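Local coordinates for acyl-CoA dehydrogenase domain protein Tcur3481 (Thermomonospora curvata, PDB 6WY9) that probably acts with its partner protein Tcur3483 as an FAD-dependent acyl-CoA dehydrogenase in bacterial steroid degradation, at residues 147-151 with 164-168; 160-165 with 176-180. The contacts are given in a common frame with arbitrary orientation. Numbering follows the deposited sequence.

Both contacts lie in the beta domain of this acyl-CoA dehydrogenase, away from the FAD site, and both use strand 160-169. Contact 2 is the pairing of that strand with its hairpin partner 172-179, and backbone hydrogen bonds dominate it. Contact 1 joins the same strand to strand 144-154 across the interior, with no pairing between the two backbones: apolar side chains meet, and Lys151 bonds to the hydroxyl and backbone carbonyl of Ser166. Leu164 and Val165 belong to both, and the centres are about 10 Å apart. The residues that touch in contact 1 are all buried, including charged Lys151. Contact 2 is mostly buried but becomes partly exposed at the His162-Asp179 end. The two meet where Leu147 CD1 lies 3.7 Å from Val178 CG2.

Contact 1. Residues 147-151 with 164-168; sequences LSGTK and LVSAT
Both segments are extended, but they do not pair through their backbones. This is packing across the interior of the beta domain of the acyl-CoA dehydrogenase fold. The nearest CA atoms are 7.3 Å apart for Leu147 and Ala167, and 8.2 Å apart for Lys151 and Val165. Segment 164-168 is one continuous strand. Segment 147-151 turns a corner at Gly149, whose phi/psi is 159/-163, and so bends about the side of the other strand that carries Val165 and Ala167. Leu147 and Lys151, on the two sides of the corner, both point their CA-to-CB bonds toward 164-168. Ser148 points away. Leu147 is in the mt rotamer. Its CD1 lies 4.0 Å from Val165 CG1, and its CD2 lies 4.1 Å from Ala167 CB. Val165 (chi1 t) and Ala167 point toward 147-151 and form the apolar surface that Leu147 meets. Val178 of strand 172-179 and Leu203 of strand 197-203 also touch Leu147. Lys151 curls over this surface with chi1, chi2 and chi3 all m and chi4 t. Its CG passes 4.2 Å from Val165 CG1. Its ammonium group is buried and needs polar partners. Glu125 supplies a salt bridge from outside the two segments. Ser166 supplies two acceptors, although its CA-to-CB bond points away from 147-151. Its chi1 is p, and its hydroxyl and carbonyl oxygens both face the lysine. Lys151 NZ donates to Ser166 OG at 3.2 Å and to Ser166 O at 3.0 Å.

Contact 2. Residues 160-165 with 176-180; sequences AAHLLV and FLVDA
A short His-carboxylate hydrogen bond ties the open end of this beta hairpin of the acyl-CoA dehydrogenase beta domain. His162 ND1 donates to Asp179 OD1 at 2.5 Å, near the plane of the imidazole ring. With chi1 m on both residues, ring and carboxylate meet on the same face of the sheet; they sit in a non-hydrogen-bonded pair with CA atoms 4.4 Å apart. The pair lies away from the FAD site. Strands 162-165 and 176-179 run antiparallel, with axes 4.6 Å apart at closest and 150° between their directions. Leu163 and Val178 are a hydrogen-bonded pair: Leu163 N to Val178 O and Val178 N to Leu163 O are both 2.8 Å. Val165 and Phe176 form the next such pair, with Val165 N to Phe176 O at 2.8 Å and Phe176 N to Val165 O at 3.0 Å. Leu164 faces Leu177 between them. The chain turns a corner at Ala161, yet Ala180 N still donates to Ala161 O at 2.8 Å. On the face with His162 and Asp179, Leu164 CD2 (mt rotamer) meets Leu177 CD1 at 3.9 Å. On the other face, Val165 CG2 lies 4.0 Å from Val178 CG2, with both valines at chi1 t. Leu163, with chi1 m and chi2 p, brings CD1 to 4.1 Å from Ala180 CB. That valine face packs on Leu147 of strand 144-154, and Phe176 stacks edge-to-face with Trp145. In the sheet, strand 118-122 runs parallel to 160-169 on one flank of the hairpin, and strand 206-210 runs antiparallel to 172-179 on the other.

Contact 1. Residues 147-151 with 164-168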
loop_
_atom_site.group_PDB
_atom_site.type_symbol
_atom_site.label_atom_id
_atom_site.label_comp_id
_atom_site.label_asym_id
_atom_site.label_seq_id
_atom_site.Cartn_x
_atom_site.Cartn_y
_atom_site.Cartn_z
ATOM N N LEU B 147 -36.426 -20.417 15.984
ATOM C CA LEU B 147 -35.483 -19.902 15.006
ATOM C C LEU B 147 -35.437 -20.809 13.786
ATOM O O LEU B 147 -35.333 -22.037 13.913
ATOM C CB LEU B 147 -34.058 -19.821 15.589
ATOM C CG LEU B 147 -33.866 -19.174 16.970
ATOM C CD1 LEU B 147 -32.400 -19.123 17.387
ATOM C CD2 LEU B 147 -34.497 -17.782 17.013
ATOM N N SER B 148 -35.485 -20.195 12.605
ATOM C CA SER B 148 -35.382 -20.921 11.347
ATOM C C SER B 148 -34.446 -20.177 10.414
ATOM O O SER B 148 -34.647 -18.992 10.143
ATOM C CB SER B 148 -36.746 -21.095 10.679
ATOM O OG SER B 148 -37.498 -22.096 11.333
ATOM N N GLY B 149 -33.458 -20.889 9.902
ATOM C CA GLY B 149 -32.486 -20.314 8.999
ATOM C C GLY B 149 -31.249 -21.188 9.013
ATOM O O GLY B 149 -31.291 -22.338 9.467
ATOM N N THR B 150 -30.154 -20.619 8.523
ATOM C CA THR B 150 -28.858 -21.290 8.530
ATOM C C THR B 150 -27.816 -20.288 8.967
ATOM O O THR B 150 -27.920 -19.105 8.622
ATOM C CB THR B 150 -28.476 -21.780 7.149
ATOM O OG1 THR B 150 -28.483 -20.637 6.306
ATOM C CG2 THR B 150 -29.503 -22.746 6.603
ATOM N N LYS B 151 -26.798 -20.754 9.684
ATOM C CA LYS B 151 -25.658 -19.908 10.022
ATOM C C LYS B 151 -24.390 -20.555 9.484
ATOM O O LYS B 151 -24.296 -21.788 9.384
ATOM C CB LYS B 151 -25.514 -19.696 11.536
ATOM C CG LYS B 151 -26.809 -19.373 12.247
ATOM C CD LYS B 151 -27.421 -18.010 11.798
ATOM C CE LYS B 151 -26.577 -16.798 12.272
ATOM N NZ LYS B 151 -27.226 -15.535 11.836
ATOM N N LEU B 164 -24.952 -18.998 21.221
ATOM C CA LEU B 164 -25.664 -17.752 20.998
ATOM C C LEU B 164 -25.800 -17.548 19.494
ATOM O O LEU B 164 -24.788 -17.489 18.779
ATOM C CB LEU B 164 -24.923 -16.582 21.641
ATOM C CG LEU B 164 -24.604 -16.728 23.113
ATOM C CD1 LEU B 164 -24.045 -15.434 23.662
ATOM C CD2 LEU B 164 -25.885 -17.193 23.932
ATOM N N VAL B 165 -27.038 -17.404 19.024
ATOM C CA VAL B 165 -27.388 -17.351 17.602
ATOM C C VAL B 165 -28.059 -16.008 17.320
ATOM O O VAL B 165 -29.061 -15.686 17.962
ATOM C CB VAL B 165 -28.359 -18.492 17.231
ATOM C CG1 VAL B 165 -28.854 -18.362 15.753
ATOM C CG2 VAL B 165 -27.746 -19.856 17.524
ATOM N N SER B 166 -27.544 -15.250 16.343
ATOM C CA SER B 166 -28.190 -14.003 15.957
ATOM C C SER B 166 -29.309 -14.292 14.947
ATOM O O SER B 166 -29.168 -15.151 14.064
ATOM C CB SER B 166 -27.142 -13.012 15.396
ATOM O OG SER B 166 -26.658 -13.416 14.129
ATOM N N ALA B 167 -30.445 -13.610 15.122
ATOM C CA ALA B 167 -31.640 -13.784 14.291
ATOM C C ALA B 167 -32.485 -12.511 14.334
ATOM O O ALA B 167 -32.388 -11.711 15.269
ATOM C CB ALA B 167 -32.478 -14.988 14.753
ATOM N N THR B 168 -33.316 -12.327 13.319
ATOM C CA THR B 168 -34.224 -11.176 13.266
ATOM C C THR B 168 -35.634 -11.614 13.649
ATOM O O THR B 168 -36.216 -12.515 13.018
ATOM C CB THR B 168 -34.176 -10.522 11.885
ATOM O OG1 THR B 168 -32.842 -10.007 11.678
ATOM C CG2 THR B 168 -35.232 -9.359 11.735
#

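Contact 2. Residues 160-165 with 176-180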
loop_
_atom_site.group_PDB
_atom_site.type_symbol
_atom_site.label_atom_id
_atom_site.label_comp_id
_atom_site.label_asym_id
_atom_site.label_seq_id
_atom_site.Cartn_x
_atom_site.Cartn_y
_atom_site.Cartn_z
ATOM N N ALA B 160 -19.406 -27.875 22.371
ATOM C CA ALA B 160 -20.136 -26.717 22.890
ATOM C C ALA B 160 -21.539 -27.151 23.320
ATOM O O ALA B 160 -22.235 -27.833 22.563
ATOM C CB ALA B 160 -20.208 -25.612 21.842
ATOM N N ALA B 161 -21.939 -26.791 24.545
ATOM C CA ALA B 161 -23.244 -27.214 25.062
ATOM C C ALA B 161 -24.369 -26.252 24.654
ATOM O O ALA B 161 -25.543 -26.647 24.597
ATOM C CB ALA B 161 -23.179 -27.352 26.585
ATOM N N HIS B 162 -24.027 -25.002 24.358
ATOM C CA HIS B 162 -24.986 -23.970 24.014
ATOM C C HIS B 162 -24.339 -23.021 23.026
ATOM O O HIS B 162 -23.115 -22.862 23.011
ATOM C CB HIS B 162 -25.445 -23.164 25.230
ATOM C CG HIS B 162 -25.645 -23.982 26.462
ATOM N ND1 HIS B 162 -26.840 -24.590 26.763
ATOM C CD2 HIS B 162 -24.804 -24.278 27.479
ATOM C CE1 HIS B 162 -26.729 -25.235 27.912
ATOM N NE2 HIS B 162 -25.503 -25.057 28.371
ATOM N N LEU B 163 -25.180 -22.390 22.210
ATOM C CA LEU B 163 -24.779 -21.421 21.203
ATOM C C LEU B 163 -25.603 -20.151 21.362
ATOM O O LEU B 163 -26.813 -20.217 21.591
ATOM C CB LEU B 163 -25.007 -21.950 19.785
ATOM C CG LEU B 163 -24.471 -23.312 19.345
ATOM C CD1 LEU B 163 -25.449 -24.396 19.764
ATOM C CD2 LEU B 163 -24.282 -23.308 17.817
ATOM N N LEU B 164 -24.952 -18.998 21.221
ATOM C CA LEU B 164 -25.664 -17.752 20.998
ATOM C C LEU B 164 -25.800 -17.548 19.494
ATOM O O LEU B 164 -24.788 -17.489 18.779
ATOM C CB LEU B 164 -24.923 -16.582 21.641
ATOM C CG LEU B 164 -24.604 -16.728 23.113
ATOM C CD1 LEU B 164 -24.045 -15.434 23.662
ATOM C CD2 LEU B 164 -25.885 -17.193 23.932
ATOM N N VAL B 165 -27.038 -17.404 19.024
ATOM C CA VAL B 165 -27.388 -17.351 17.602
ATOM C C VAL B 165 -28.059 -16.008 17.320
ATOM O O VAL B 165 -29.061 -15.686 17.962
ATOM C CB VAL B 165 -28.359 -18.492 17.231
ATOM C CG1 VAL B 165 -28.854 -18.362 15.753
ATOM C CG2 VAL B 165 -27.746 -19.856 17.524
ATOM N N PHE B 176 -29.984 -14.890 20.706
ATOM C CA PHE B 176 -30.794 -15.923 21.351
ATOM C C PHE B 176 -29.921 -17.092 21.756
ATOM O O PHE B 176 -29.075 -17.531 20.973
ATOM C CB PHE B 176 -31.885 -16.448 20.415
ATOM C CG PHE B 176 -32.772 -15.376 19.856
ATOM C CD1 PHE B 176 -32.340 -14.568 18.800
ATOM C CD2 PHE B 176 -34.041 -15.193 20.379
ATOM C CE1 PHE B 176 -33.193 -13.575 18.287
ATOM C CE2 PHE B 176 -34.888 -14.225 19.893
ATOM C CZ PHE B 176 -34.471 -13.420 18.839
ATOM N N LEU B 177 -30.160 -17.620 22.959
ATOM C CA LEU B 177 -29.440 -18.780 23.461
ATOM C C LEU B 177 -30.114 -20.074 23.019
ATOM O O LEU B 177 -31.336 -20.244 23.168
ATOM C CB LEU B 177 -29.343 -18.736 24.987
ATOM C CG LEU B 177 -28.402 -19.783 25.589
ATOM C CD1 LEU B 177 -27.628 -19.197 26.746
ATOM C CD2 LEU B 177 -29.212 -20.993 26.052
ATOM N N VAL B 178 -29.309 -21.007 22.522
ATOM C CA VAL B 178 -29.817 -22.281 22.028
ATOM C C VAL B 178 -29.007 -23.413 22.637
ATOM O O VAL B 178 -27.771 -23.344 22.687
ATOM C CB VAL B 178 -29.750 -22.330 20.489
ATOM C CG1 VAL B 178 -30.112 -23.697 20.010
ATOM C CG2 VAL B 178 -30.687 -21.283 19.901
ATOM N N ASP B 179 -29.687 -24.469 23.062
ATOM C CA ASP B 179 -28.975 -25.659 23.517
ATOM C C ASP B 179 -28.491 -26.452 22.309
ATOM O O ASP B 179 -29.165 -26.508 21.275
ATOM C CB ASP B 179 -29.869 -26.504 24.435
ATOM C CG ASP B 179 -30.143 -25.800 25.756
ATOM O OD1 ASP B 179 -29.273 -25.023 26.205
ATOM O OD2 ASP B 179 -31.227 -25.978 26.323
ATOM N N ALA B 180 -27.286 -27.018 22.421
ATOM C CA ALA B 180 -26.671 -27.701 21.282
ATOM C C ALA B 180 -27.405 -28.977 20.901
ATOM O O ALA B 180 -27.179 -29.489 19.800
ATOM C CB ALA B 180 -25.211 -28.051 21.573
#